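Local coordinates for protein mini spindles (PDB 5VJC) that probably binds tubulin through its TOG domains and so promotes microtubule dynamics and formation of the mitotic spindle, at residues W29-P34 / L96-Y101; L143-P148 / A185-E190; C191-T196 / R227-N232. All coordinates share one frame; numbering follows the deposited sequence.

Interaction 1 of 3, residues W29-P34 / L96-Y101; sequences WTFVTP and LTLRFY
Trp29 and Thr97 make the direct polar link of this contact: the indole NE1 donates to Thr97 OG1 at 2.9 Å, close to the plane of the indole, with an N-H...O angle of 156°. Thr97 OG1 sits between the backbone N and the carbonyl carbon (chi1 69°), within reach of both the indole and the carbonyl of Lys94, to which it is also hydrogen-bonded. A second polar link runs through a water that donates to Phe31 O and lies 2.7 Å from Tyr101 OH, a hydroxyl also bonded to His140.

The apolar contacts divide between two residues of 96-101. Pro34 lies over one face of Tyr101, its CD 3.6 Å from the ring centroid and 13° off the normal, a CH-pi contact. Phe31 meets the same ring obliquely, CE2 to Tyr101 CE1 at 3.7 Å. The CD2 branch of Leu98 reaches Pro34 CB at 3.6 Å and also touches Trp29 CZ2.

Each aromatic group that carries a polar atom thus uses both characters, its ring packed against carbon and its N-H or hydroxyl bonded, which fixes the irregular 29-34 loop against the end of helix 89-99 without any charged pair.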
ATOM      1  N   TRP A  29     -14.636  -2.309   1.331  1.00 32.36           N
ATOM      2  CA  TRP A  29     -13.449  -2.828   2.000  1.00 32.76           C
ATOM      3  C   TRP A  29     -12.546  -1.717   2.509  1.00 35.40           C
ATOM      4  O   TRP A  29     -11.486  -1.440   1.933  1.00 32.88           O
ATOM      5  CB  TRP A  29     -12.657  -3.738   1.069  1.00 28.75           C
ATOM      6  CG  TRP A  29     -11.721  -4.638   1.821  1.00 29.40           C
ATOM      7  CD1 TRP A  29     -10.374  -4.454   2.029  1.00 25.61           C
ATOM      8  CD2 TRP A  29     -12.068  -5.871   2.485  1.00 27.53           C
ATOM      9  NE1 TRP A  29      -9.867  -5.506   2.765  1.00 27.04           N
ATOM     10  CE2 TRP A  29     -10.887  -6.382   3.060  1.00 24.46           C
ATOM     11  CE3 TRP A  29     -13.267  -6.591   2.635  1.00 27.34           C
ATOM     12  CZ2 TRP A  29     -10.864  -7.588   3.775  1.00 26.72           C
ATOM     13  CZ3 TRP A  29     -13.243  -7.792   3.362  1.00 30.54           C
ATOM     14  CH2 TRP A  29     -12.050  -8.271   3.925  1.00 28.65           C
ATOM     15  N   THR A  30     -12.968  -1.090   3.599  1.00 33.67           N
ATOM     16  CA  THR A  30     -12.230   0.007   4.210  1.00 32.24           C
ATOM     17  C   THR A  30     -12.472  -0.028   5.708  1.00 40.78           C
ATOM     18  O   THR A  30     -13.608  -0.215   6.149  1.00 41.14           O
ATOM     19  CB  THR A  30     -12.656   1.383   3.646  1.00 39.36           C
ATOM     20  OG1 THR A  30     -12.094   2.420   4.456  1.00 42.04           O
ATOM     21  CG2 THR A  30     -14.169   1.526   3.666  1.00 39.11           C
ATOM     22  N   PHE A  31     -11.408   0.116   6.490  1.00 36.48           N
ATOM     23  CA  PHE A  31     -11.515   0.028   7.942  1.00 39.97           C
ATOM     24  C   PHE A  31     -10.239   0.472   8.636  1.00 43.57           C
ATOM     25  O   PHE A  31      -9.165   0.464   8.042  1.00 40.76           O
ATOM     26  CB  PHE A  31     -11.844  -1.400   8.382  1.00 40.76           C
ATOM     27  CG  PHE A  31     -11.048  -2.453   7.663  1.00 38.56           C
ATOM     28  CD1 PHE A  31     -11.608  -3.157   6.598  1.00 33.72           C
ATOM     29  CD2 PHE A  31      -9.747  -2.739   8.045  1.00 36.27           C
ATOM     30  CE1 PHE A  31     -10.890  -4.142   5.936  1.00 30.47           C
ATOM     31  CE2 PHE A  31      -9.019  -3.708   7.380  1.00 38.79           C
ATOM     32  CZ  PHE A  31      -9.594  -4.413   6.322  1.00 32.45           C
ATOM     33  N   VAL A  32     -10.377   0.851   9.903  1.00 41.16           N
ATOM     34  CA  VAL A  32      -9.238   1.147  10.753  1.00 43.92           C
ATOM     35  C   VAL A  32      -8.602  -0.165  11.172  1.00 45.07           C
ATOM     36  O   VAL A  32      -7.411  -0.388  10.989  1.00 40.06           O
ATOM     37  CB  VAL A  32      -9.652   1.948  12.006  1.00 44.15           C
ATOM     38  CG1 VAL A  32      -8.520   1.965  13.029  1.00 48.41           C
ATOM     39  CG2 VAL A  32     -10.068   3.361  11.629  1.00 48.19           C
ATOM     40  N   THR A  33      -9.429  -1.029  11.741  1.00 40.19           N
ATOM     41  CA  THR A  33      -9.022  -2.362  12.119  1.00 38.51           C
ATOM     42  C   THR A  33     -10.086  -3.302  11.582  1.00 41.66           C
ATOM     43  O   THR A  33     -11.273  -2.985  11.629  1.00 44.63           O
ATOM     44  CB  THR A  33      -8.862  -2.475  13.648  1.00 48.63           C
ATOM     45  OG1 THR A  33      -7.703  -1.730  14.047  1.00 51.62           O
ATOM     46  CG2 THR A  33      -8.712  -3.926  14.101  1.00 49.86           C
ATOM     47  N   PRO A  34      -9.670  -4.441  11.017  1.00 49.93           N
ATOM     48  CA  PRO A  34     -10.679  -5.345  10.452  1.00 47.62           C
ATOM     49  C   PRO A  34     -11.365  -6.173  11.534  1.00 50.10           C
ATOM     50  O   PRO A  34     -10.694  -6.837  12.317  1.00 53.33           O
ATOM     51  CB  PRO A  34      -9.859  -6.238   9.517  1.00 49.32           C
ATOM     52  CG  PRO A  34      -8.505  -6.287  10.148  1.00 49.35           C
ATOM     53  CD  PRO A  34      -8.293  -4.923  10.782  1.00 49.58           C
ATOM     54  N   LEU A  96      -4.904 -10.714   1.919  1.00 24.15           N
ATOM     55  CA  LEU A  96      -3.605 -10.262   2.402  1.00 26.91           C
ATOM     56  C   LEU A  96      -3.757  -9.022   3.292  1.00 22.98           C
ATOM     57  O   LEU A  96      -3.055  -8.909   4.292  1.00 28.72           O
ATOM     58  CB  LEU A  96      -2.649 -10.018   1.228  1.00 25.10           C
ATOM     59  CG  LEU A  96      -2.323 -11.383   0.602  1.00 24.22           C
ATOM     60  CD1 LEU A  96      -1.847 -11.257  -0.825  1.00 26.08           C
ATOM     61  CD2 LEU A  96      -1.304 -12.163   1.489  1.00 28.12           C
ATOM     62  N   THR A  97      -4.692  -8.128   2.975  1.00 20.30           N
ATOM     63  CA  THR A  97      -4.892  -6.950   3.818  1.00 23.71           C
ATOM     64  C   THR A  97      -5.279  -7.369   5.245  1.00 32.32           C
ATOM     65  O   THR A  97      -4.913  -6.687   6.207  1.00 27.01           O
ATOM     66  CB  THR A  97      -5.971  -5.968   3.271  1.00 23.06           C
ATOM     67  OG1 THR A  97      -7.279  -6.551   3.357  1.00 24.82           O
ATOM     68  CG2 THR A  97      -5.662  -5.522   1.813  1.00 20.10           C
ATOM     69  N   LEU A  98      -5.997  -8.486   5.397  1.00 20.36           N
ATOM     70  CA  LEU A  98      -6.266  -8.990   6.751  1.00 28.75           C
ATOM     71  C   LEU A  98      -4.982  -9.441   7.456  1.00 31.21           C
ATOM     72  O   LEU A  98      -4.778  -9.147   8.624  1.00 29.99           O
ATOM     73  CB  LEU A  98      -7.268 -10.143   6.713  1.00 32.00           C
ATOM     74  CG  LEU A  98      -8.637  -9.795   6.149  1.00 27.43           C
ATOM     75  CD1 LEU A  98      -9.448 -11.084   6.052  1.00 31.77           C
ATOM     76  CD2 LEU A  98      -9.370  -8.758   7.027  1.00 29.88           C
ATOM     77  N   ARG A  99      -4.110 -10.126   6.720  1.00 38.86           N
ATOM     78  CA  ARG A  99      -2.815 -10.572   7.230  1.00 37.97           C
ATOM     79  C   ARG A  99      -1.854  -9.433   7.572  1.00 43.21           C
ATOM     80  O   ARG A  99      -0.872  -9.635   8.292  1.00 39.26           O
ATOM     81  CB  ARG A  99      -2.139 -11.505   6.213  1.00 39.05           C
ATOM     82  CG  ARG A  99      -2.819 -12.863   6.149  1.00 39.78           C
ATOM     83  CD  ARG A  99      -3.156 -13.271   7.564  1.00 43.32           C
ATOM     84  NE  ARG A  99      -4.222 -14.258   7.685  1.00 51.34           N
ATOM     85  CZ  ARG A  99      -5.455 -14.116   7.219  1.00 47.66           C
ATOM     86  NH1 ARG A  99      -5.801 -13.032   6.540  1.00 49.70           N
ATOM     87  NH2 ARG A  99      -6.350 -15.086   7.406  1.00 53.36           N
ATOM     88  N   PHE A 100      -2.119  -8.244   7.047  1.00 33.82           N
ATOM     89  CA  PHE A 100      -1.283  -7.100   7.390  1.00 36.52           C
ATOM     90  C   PHE A 100      -1.511  -6.641   8.831  1.00 37.22           C
ATOM     91  O   PHE A 100      -0.671  -5.949   9.396  1.00 43.18           O
ATOM     92  CB  PHE A 100      -1.528  -5.943   6.426  1.00 30.57           C
ATOM     93  CG  PHE A 100      -1.029  -6.204   5.025  1.00 31.06           C
ATOM     94  CD1 PHE A 100      -0.106  -7.203   4.774  1.00 28.85           C
ATOM     95  CD2 PHE A 100      -1.501  -5.454   3.959  1.00 28.67           C
ATOM     96  CE1 PHE A 100       0.359  -7.444   3.478  1.00 25.61           C
ATOM     97  CE2 PHE A 100      -1.043  -5.687   2.659  1.00 27.05           C
ATOM     98  CZ  PHE A 100      -0.114  -6.683   2.424  1.00 28.77           C
ATOM     99  N   TYR A 101      -2.640  -7.022   9.424  1.00 37.83           N
ATOM    100  CA  TYR A 101      -2.941  -6.619  10.801  1.00 39.48           C
ATOM    101  C   TYR A 101      -2.516  -7.665  11.826  1.00 45.84           C
ATOM    102  O   TYR A 101      -2.482  -7.395  13.026  1.00 48.97           O
ATOM    103  CB  TYR A 101      -4.425  -6.305  10.942  1.00 36.54           C
ATOM    104  CG  TYR A 101      -4.790  -5.051  10.198  1.00 35.83           C
ATOM    105  CD1 TYR A 101      -5.122  -5.096   8.848  1.00 37.13           C
ATOM    106  CD2 TYR A 101      -4.747  -3.814  10.824  1.00 35.14           C
ATOM    107  CE1 TYR A 101      -5.439  -3.947   8.147  1.00 34.70           C
ATOM    108  CE2 TYR A 101      -5.056  -2.658  10.131  1.00 37.16           C
ATOM    109  CZ  TYR A 101      -5.407  -2.733   8.796  1.00 34.02           C
ATOM    110  OH  TYR A 101      -5.723  -1.591   8.108  1.00 34.66           O
TER
HETATM  111  O   HOH W   1      -6.203   1.051   8.445  1.00 48.05           O

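Interaction 2 of 3, residues L143-P148 / A185-E190; sequences LKIGDP and ARQRTE
Leu143 turns its side chain away from helix 185-202, yet its CA comes within 3.8 Å of Gln187 NE2. That amide nitrogen is hydrogen-bonded to the carbonyl of Leu142, just ahead of the segment. Lys144 opens a type I beta turn that closes at Asp147 and carries the chain past the helix. At Ile145 the CG2 methyl touches two helix side chains, 3.7 Å from Gln187 OE1 and 3.8 Å from Glu190 CB, while Ile145 O, buried with no polar partner, faces Glu190 CG.

Gly146 makes the closest backbone approach, its CA 4.0 Å from that of Gln187; a side chain here would run into Gln187 OE1. The Gln187 chain leaves with CG anti to the backbone N and bends at chi2 (68°), which brings OE1 within 2.9 Å of Gly146 N. An alanine at Gln187 would probably leave the Leu142 carbonyl without its amide mate and open a gap beside Ile145 CG2.

Gly146 O accepts from Arg186 NH1 at 2.9 Å, in the guanidinium plane and nearly straight at 167°. The arginine bends at chi3 to reach it. Asp147 O accepts from Arg153, and next along, Pro148 CA lies over one face of the Arg186 guanidinium. Glu190, for its part, forms a salt bridge to Arg157 on helix 150-166. Such packing of a tight turn between helices 131-142 and 150-166 on the first turns of a later helix joins successive parts of the HEAT-repeat array of a TOG domain.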
ATOM      1  N   LEU A 143       0.308   0.835   5.573  1.00 23.62           N
ATOM      2  CA  LEU A 143       0.393   0.711   7.026  1.00 24.13           C
ATOM      3  C   LEU A 143       1.649   0.006   7.490  1.00 27.05           C
ATOM      4  O   LEU A 143       2.138   0.278   8.573  1.00 27.52           O
ATOM      5  CB  LEU A 143      -0.821  -0.042   7.584  1.00 23.83           C
ATOM      6  CG  LEU A 143      -2.082   0.802   7.779  1.00 33.41           C
ATOM      7  CD1 LEU A 143      -3.139  -0.047   8.462  1.00 41.08           C
ATOM      8  CD2 LEU A 143      -1.798   2.075   8.596  1.00 39.36           C
ATOM      9  N   LYS A 144       2.158  -0.908   6.674  1.00 26.55           N
ATOM     10  CA  LYS A 144       3.344  -1.662   7.043  1.00 24.73           C
ATOM     11  C   LYS A 144       4.663  -0.987   6.609  1.00 25.06           C
ATOM     12  O   LYS A 144       5.742  -1.508   6.889  1.00 26.85           O
ATOM     13  CB  LYS A 144       3.279  -3.070   6.447  1.00 23.73           C
ATOM     14  CG  LYS A 144       1.988  -3.838   6.699  1.00 29.64           C
ATOM     15  CD  LYS A 144       1.382  -3.570   8.074  1.00 31.25           C
ATOM     16  CE  LYS A 144       2.041  -4.359   9.160  1.00 41.40           C
ATOM     17  NZ  LYS A 144       1.240  -4.222  10.418  1.00 42.62           N
ATOM     18  N   ILE A 145       4.600   0.157   5.939  1.00 22.49           N
ATOM     19  CA  ILE A 145       5.846   0.723   5.405  1.00 22.73           C
ATOM     20  C   ILE A 145       6.730   1.217   6.555  1.00 26.71           C
ATOM     21  O   ILE A 145       7.947   1.358   6.405  1.00 26.17           O
ATOM     22  CB  ILE A 145       5.618   1.867   4.404  1.00 22.36           C
ATOM     23  CG1 ILE A 145       6.837   2.004   3.480  1.00 19.45           C
ATOM     24  CG2 ILE A 145       5.324   3.188   5.124  1.00 21.95           C
ATOM     25  CD1 ILE A 145       6.680   3.048   2.386  1.00 24.54           C
ATOM     26  N   GLY A 146       6.122   1.418   7.718  1.00 24.29           N
ATOM     27  CA  GLY A 146       6.868   1.844   8.885  1.00 29.47           C
ATOM     28  C   GLY A 146       7.127   0.721   9.870  1.00 31.33           C
ATOM     29  O   GLY A 146       7.430   0.982  11.030  1.00 31.99           O
ATOM     30  N   ASP A 147       7.003  -0.527   9.422  1.00 29.38           N
ATOM     31  CA  ASP A 147       7.193  -1.678  10.318  1.00 29.28           C
ATOM     32  C   ASP A 147       8.562  -1.634  11.027  1.00 31.28           C
ATOM     33  O   ASP A 147       9.532  -1.146  10.449  1.00 27.03           O
ATOM     34  CB  ASP A 147       7.063  -2.976   9.524  1.00 27.03           C
ATOM     35  CG  ASP A 147       6.777  -4.179  10.408  1.00 32.39           C
ATOM     36  OD1 ASP A 147       7.731  -4.909  10.756  1.00 29.70           O
ATOM     37  OD2 ASP A 147       5.599  -4.380  10.757  1.00 32.27           O
ATOM     38  N   PRO A 148       8.638  -2.135  12.281  1.00 32.95           N
ATOM     39  CA  PRO A 148       9.918  -2.297  12.983  1.00 31.84           C
ATOM     40  C   PRO A 148      10.936  -3.109  12.183  1.00 34.50           C
ATOM     41  O   PRO A 148      12.138  -2.888  12.331  1.00 34.80           O
ATOM     42  CB  PRO A 148       9.535  -3.055  14.260  1.00 36.40           C
ATOM     43  CG  PRO A 148       8.097  -2.752  14.488  1.00 35.35           C
ATOM     44  CD  PRO A 148       7.484  -2.444  13.148  1.00 35.40           C
ATOM     45  N   ALA A 185       5.991   7.446  14.627  1.00 29.19           N
ATOM     46  CA  ALA A 185       7.000   8.288  13.997  1.00 36.85           C
ATOM     47  C   ALA A 185       7.719   7.573  12.856  1.00 29.99           C
ATOM     48  O   ALA A 185       8.089   8.207  11.892  1.00 25.90           O
ATOM     49  CB  ALA A 185       8.017   8.786  15.029  1.00 37.53           C
ATOM     50  N   ARG A 186       7.921   6.264  12.966  1.00 32.10           N
ATOM     51  CA  ARG A 186       8.563   5.546  11.869  1.00 33.55           C
ATOM     52  C   ARG A 186       7.665   5.545  10.631  1.00 31.62           C
ATOM     53  O   ARG A 186       8.164   5.656   9.510  1.00 29.03           O
ATOM     54  CB  ARG A 186       8.909   4.105  12.255  1.00 33.41           C
ATOM     55  CG  ARG A 186       9.863   3.457  11.247  1.00 36.45           C
ATOM     56  CD  ARG A 186      10.318   2.039  11.644  1.00 40.52           C
ATOM     57  NE  ARG A 186      10.702   1.912  13.051  1.00 49.49           N
ATOM     58  CZ  ARG A 186       9.929   1.344  13.981  1.00 49.17           C
ATOM     59  NH1 ARG A 186       8.739   0.855  13.644  1.00 41.87           N
ATOM     60  NH2 ARG A 186      10.340   1.266  15.241  1.00 53.78           N
ATOM     61  N   GLN A 187       6.348   5.402  10.835  1.00 29.05           N
ATOM     62  CA  GLN A 187       5.393   5.512   9.732  1.00 27.58           C
ATOM     63  C   GLN A 187       5.513   6.871   9.058  1.00 27.64           C
ATOM     64  O   GLN A 187       5.603   6.948   7.832  1.00 24.45           O
ATOM     65  CB  GLN A 187       3.952   5.301  10.215  1.00 28.24           C
ATOM     66  CG  GLN A 187       2.921   5.261   9.104  1.00 32.76           C
ATOM     67  CD  GLN A 187       3.058   4.034   8.215  1.00 28.41           C
ATOM     68  OE1 GLN A 187       3.862   3.143   8.486  1.00 28.07           O
ATOM     69  NE2 GLN A 187       2.268   3.985   7.146  1.00 29.49           N
ATOM     70  N   ARG A 188       5.530   7.943   9.854  1.00 23.79           N
ATOM     71  CA  ARG A 188       5.660   9.287   9.272  1.00 25.25           C
ATOM     72  C   ARG A 188       6.980   9.419   8.505  1.00 25.81           C
ATOM     73  O   ARG A 188       7.009   9.917   7.379  1.00 23.71           O
ATOM     74  CB  ARG A 188       5.548  10.374  10.349  1.00 29.67           C
ATOM     75  CG  ARG A 188       4.183  10.397  11.053  1.00 29.33           C
ATOM     76  CD  ARG A 188       3.937  11.704  11.809  1.00 32.38           C
ATOM     77  NE  ARG A 188       4.902  11.948  12.877  1.00 33.82           N
ATOM     78  CZ  ARG A 188       4.877  11.338  14.060  1.00 38.34           C
ATOM     79  NH1 ARG A 188       3.934  10.435  14.325  1.00 36.62           N
ATOM     80  NH2 ARG A 188       5.791  11.623  14.985  1.00 35.80           N
ATOM     81  N   THR A 189       8.064   8.921   9.092  1.00 29.87           N
ATOM     82  CA  THR A 189       9.371   8.986   8.444  1.00 28.23           C
ATOM     83  C   THR A 189       9.408   8.247   7.100  1.00 29.19           C
ATOM     84  O   THR A 189       9.892   8.789   6.102  1.00 27.81           O
ATOM     85  CB  THR A 189      10.467   8.416   9.345  1.00 27.91           C
ATOM     86  OG1 THR A 189      10.432   9.095  10.607  1.00 35.58           O
ATOM     87  CG2 THR A 189      11.841   8.585   8.703  1.00 32.81           C
ATOM     88  N   GLU A 190       8.907   7.017   7.074  1.00 24.40           N
ATOM     89  CA  GLU A 190       8.990   6.207   5.859  1.00 27.96           C
ATOM     90  C   GLU A 190       8.061   6.737   4.772  1.00 24.44           C
ATOM     91  O   GLU A 190       8.401   6.710   3.584  1.00 25.46           O
ATOM     92  CB  GLU A 190       8.677   4.732   6.168  1.00 24.44           C
ATOM     93  CG  GLU A 190       9.746   4.035   7.031  1.00 28.92           C
ATOM     94  CD  GLU A 190      11.097   3.894   6.312  1.00 30.84           C
ATOM     95  OE1 GLU A 190      11.148   4.130   5.087  1.00 29.62           O
ATOM     96  OE2 GLU A 190      12.098   3.546   6.974  1.00 34.42           O
TER

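Interaction 3 of 3, residues C191-T196 / R227-N232; sequences CLDELT and RNAALN
Water 2 is gripped by three groups and bridges the two helices: it donates to Asp193 OD1 and to Ala229 O, and accepts from Thr196 OG1 at 2.7 Å. With both its hydrogens and one acceptor site engaged, it ties two side chains of helix 185-202 to one backbone carbonyl of helix 224-241. Thr196 OG1 itself stays 4.4 Å from Ala229 O, a separation that the water spans.

Beside this bridge the packing is apolar, a leucine set against two alanines. Leu192 points at the neighbouring helix, its CB 3.6 Å from Ala229 CB. Its CG is anti to the carbonyl carbon (chi1 -76°), and the branch beyond lies alongside Ala230, where CD1 comes 4.0 Å from the CB methyl and CD2 approaches CA. The Ala229 methyl is also met by Asp193 OD1, at 3.4 Å, and is therefore touched by two successive residues of helix 185-202, the leucine and the carboxylate that accepts from the water. One turn on, Thr196 CG2 comes 4.2 Å from Asn232 O.

The short helix segments run nearly parallel, at 14°, with axes 8.5 Å apart, a close spacing permitted by alanine at the nearest position, where the CA atoms of Leu192 and Ala229 are 5.7 Å apart. Leu192 also touches Val226 and Leu180, which extend the apolar layer. Near-parallel packing of two helices, with helix 209-217 in the connection between them, is characteristic of the helical solenoid formed by the HEAT repeats of a TOG domain.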
ATOM      1  N   CYS A 191       6.902   7.260   5.170  1.00 23.68           N
ATOM      2  CA  CYS A 191       6.010   7.869   4.193  1.00 23.29           C
ATOM      3  C   CYS A 191       6.650   9.123   3.612  1.00 25.92           C
ATOM      4  O   CYS A 191       6.585   9.344   2.405  1.00 20.64           O
ATOM      5  CB  CYS A 191       4.635   8.180   4.804  1.00 24.10           C
ATOM      6  SG  CYS A 191       3.600   6.691   5.010  1.00 26.55           S
ATOM      7  N   LEU A 192       7.299   9.931   4.449  1.00 25.10           N
ATOM      8  CA  LEU A 192       8.017  11.100   3.920  1.00 22.11           C
ATOM      9  C   LEU A 192       9.099  10.726   2.887  1.00 25.40           C
ATOM     10  O   LEU A 192       9.154  11.328   1.812  1.00 25.42           O
ATOM     11  CB  LEU A 192       8.641  11.902   5.061  1.00 24.68           C
ATOM     12  CG  LEU A 192       7.641  12.743   5.859  1.00 27.14           C
ATOM     13  CD1 LEU A 192       8.209  13.117   7.254  1.00 27.51           C
ATOM     14  CD2 LEU A 192       7.210  13.980   5.064  1.00 27.68           C
ATOM     15  N   ASP A 193       9.934   9.733   3.199  1.00 21.97           N
ATOM     16  CA  ASP A 193      10.924   9.213   2.246  1.00 24.05           C
ATOM     17  C   ASP A 193      10.260   8.704   0.945  1.00 23.97           C
ATOM     18  O   ASP A 193      10.802   8.867  -0.149  1.00 24.68           O
ATOM     19  CB  ASP A 193      11.756   8.073   2.876  1.00 24.40           C
ATOM     20  CG  ASP A 193      12.730   8.565   3.957  1.00 29.52           C
ATOM     21  OD1 ASP A 193      12.911   9.789   4.108  1.00 30.48           O
ATOM     22  OD2 ASP A 193      13.316   7.712   4.659  1.00 29.58           O
ATOM     23  N   GLU A 194       9.094   8.082   1.060  1.00 21.61           N
ATOM     24  CA  GLU A 194       8.400   7.613  -0.132  1.00 21.37           C
ATOM     25  C   GLU A 194       7.894   8.794  -0.957  1.00 24.10           C
ATOM     26  O   GLU A 194       7.980   8.784  -2.189  1.00 23.47           O
ATOM     27  CB  GLU A 194       7.250   6.666   0.250  1.00 26.88           C
ATOM     28  CG  GLU A 194       6.776   5.800  -0.931  1.00 27.66           C
ATOM     29  CD  GLU A 194       7.861   4.853  -1.456  1.00 27.00           C
ATOM     30  OE1 GLU A 194       8.897   4.646  -0.775  1.00 27.09           O
ATOM     31  OE2 GLU A 194       7.662   4.276  -2.539  1.00 24.63           O
ATOM     32  N   LEU A 195       7.391   9.832  -0.290  1.00 23.94           N
ATOM     33  CA  LEU A 195       6.968  11.022  -1.012  1.00 23.09           C
ATOM     34  C   LEU A 195       8.142  11.599  -1.812  1.00 28.48           C
ATOM     35  O   LEU A 195       7.976  12.014  -2.961  1.00 26.62           O
ATOM     36  CB  LEU A 195       6.391  12.071  -0.057  1.00 27.76           C
ATOM     37  CG  LEU A 195       5.063  11.661   0.620  1.00 26.64           C
ATOM     38  CD1 LEU A 195       4.723  12.539   1.830  1.00 26.59           C
ATOM     39  CD2 LEU A 195       3.887  11.639  -0.391  1.00 24.70           C
ATOM     40  N   THR A 196       9.323  11.589  -1.209  1.00 27.25           N
ATOM     41  CA  THR A 196      10.530  12.090  -1.866  1.00 26.62           C
ATOM     42  C   THR A 196      10.828  11.254  -3.115  1.00 28.56           C
ATOM     43  O   THR A 196      11.123  11.801  -4.184  1.00 28.32           O
ATOM     44  CB  THR A 196      11.747  12.064  -0.914  1.00 26.11           C
ATOM     45  OG1 THR A 196      11.438  12.779   0.287  1.00 28.62           O
ATOM     46  CG2 THR A 196      12.999  12.683  -1.579  1.00 29.73           C
ATOM     47  N   ARG A 227      11.887  14.783  11.240  1.00 37.11           N
ATOM     48  CA  ARG A 227      12.414  16.077  10.818  1.00 41.69           C
ATOM     49  C   ARG A 227      13.364  15.941   9.621  1.00 34.98           C
ATOM     50  O   ARG A 227      13.210  16.657   8.632  1.00 39.42           O
ATOM     51  CB  ARG A 227      13.129  16.779  11.992  1.00 46.32           C
ATOM     52  CG  ARG A 227      13.881  18.056  11.596  1.00 52.11           C
ATOM     53  CD  ARG A 227      14.440  18.810  12.810  1.00 62.53           C
ATOM     54  NE  ARG A 227      15.188  17.939  13.721  1.00 66.28           N
ATOM     55  CZ  ARG A 227      16.465  17.605  13.560  1.00 67.02           C
ATOM     56  NH1 ARG A 227      17.142  18.062  12.514  1.00 65.58           N
ATOM     57  NH2 ARG A 227      17.062  16.804  14.440  1.00 64.93           N
ATOM     58  N   ASN A 228      14.341  15.034   9.713  1.00 35.36           N
ATOM     59  CA  ASN A 228      15.300  14.836   8.623  1.00 35.43           C
ATOM     60  C   ASN A 228      14.599  14.366   7.333  1.00 35.56           C
ATOM     61  O   ASN A 228      15.000  14.737   6.234  1.00 35.68           O
ATOM     62  CB  ASN A 228      16.405  13.834   9.019  1.00 38.38           C
ATOM     63  CG  ASN A 228      17.270  14.326  10.201  1.00 52.10           C
ATOM     64  OD1 ASN A 228      17.362  15.528  10.466  1.00 54.00           O
ATOM     65  ND2 ASN A 228      17.900  13.391  10.908  1.00 44.79           N
ATOM     66  N   ALA A 229      13.541  13.571   7.461  1.00 36.45           N
ATOM     67  CA  ALA A 229      12.833  13.092   6.272  1.00 32.90           C
ATOM     68  C   ALA A 229      12.030  14.210   5.607  1.00 33.45           C
ATOM     69  O   ALA A 229      11.985  14.300   4.380  1.00 35.72           O
ATOM     70  CB  ALA A 229      11.923  11.917   6.630  1.00 29.48           C
ATOM     71  N   ALA A 230      11.401  15.066   6.407  1.00 27.25           N
ATOM     72  CA  ALA A 230      10.600  16.145   5.846  1.00 27.73           C
ATOM     73  C   ALA A 230      11.504  17.170   5.148  1.00 33.89           C
ATOM     74  O   ALA A 230      11.158  17.697   4.085  1.00 35.59           O
ATOM     75  CB  ALA A 230       9.763  16.805   6.921  1.00 29.32           C
ATOM     76  N   LEU A 231      12.658  17.436   5.751  1.00 37.62           N
ATOM     77  CA  LEU A 231      13.648  18.343   5.173  1.00 41.75           C
ATOM     78  C   LEU A 231      14.134  17.851   3.818  1.00 37.80           C
ATOM     79  O   LEU A 231      14.154  18.607   2.855  1.00 39.25           O
ATOM     80  CB  LEU A 231      14.838  18.513   6.111  1.00 41.78           C
ATOM     81  CG  LEU A 231      14.585  19.335   7.377  1.00 46.53           C
ATOM     82  CD1 LEU A 231      15.779  19.252   8.315  1.00 44.40           C
ATOM     83  CD2 LEU A 231      14.264  20.777   7.001  1.00 50.61           C
ATOM     84  N   ASN A 232      14.545  16.586   3.757  1.00 43.17           N
ATOM     85  CA  ASN A 232      14.986  15.994   2.495  1.00 43.37           C
ATOM     86  C   ASN A 232      13.914  16.088   1.444  1.00 41.98           C
ATOM     87  O   ASN A 232      14.203  16.283   0.260  1.00 41.71           O
ATOM     88  CB  ASN A 232      15.396  14.539   2.685  1.00 44.39           C
ATOM     89  CG  ASN A 232      16.733  14.410   3.357  1.00 52.85           C
ATOM     90  OD1 ASN A 232      17.559  15.323   3.289  1.00 61.16           O
ATOM     91  ND2 ASN A 232      16.965  13.283   4.012  1.00 51.87           N
TER
HETATM   92  O   HOH W   2      12.667  12.134   2.617  1.00 29.29           O

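How the interactions relate
The three contacts follow one another along the chain. Interactions 2 and 3 share helix 185-202, whose first turns meet the 143-148 turn and whose next turns meet helix 224-241; they touch where Ile145 packs on Cys191 and Thr189 on Ala229. Interaction 1 touches interaction 2 through Lys144 NZ, bonded to Phe100 O, but stays about 13 Å from interaction 3 at the nearest atoms. All three are partly buried, interaction 2 having the most exposed touching residues, three of eight, and interaction 3 half of its own buried. Aromatic rings dominate where loop meets helix end, an arginine and a glutamine where turn meets helix, and a leucine on alanines with a bridging water between near-parallel helices.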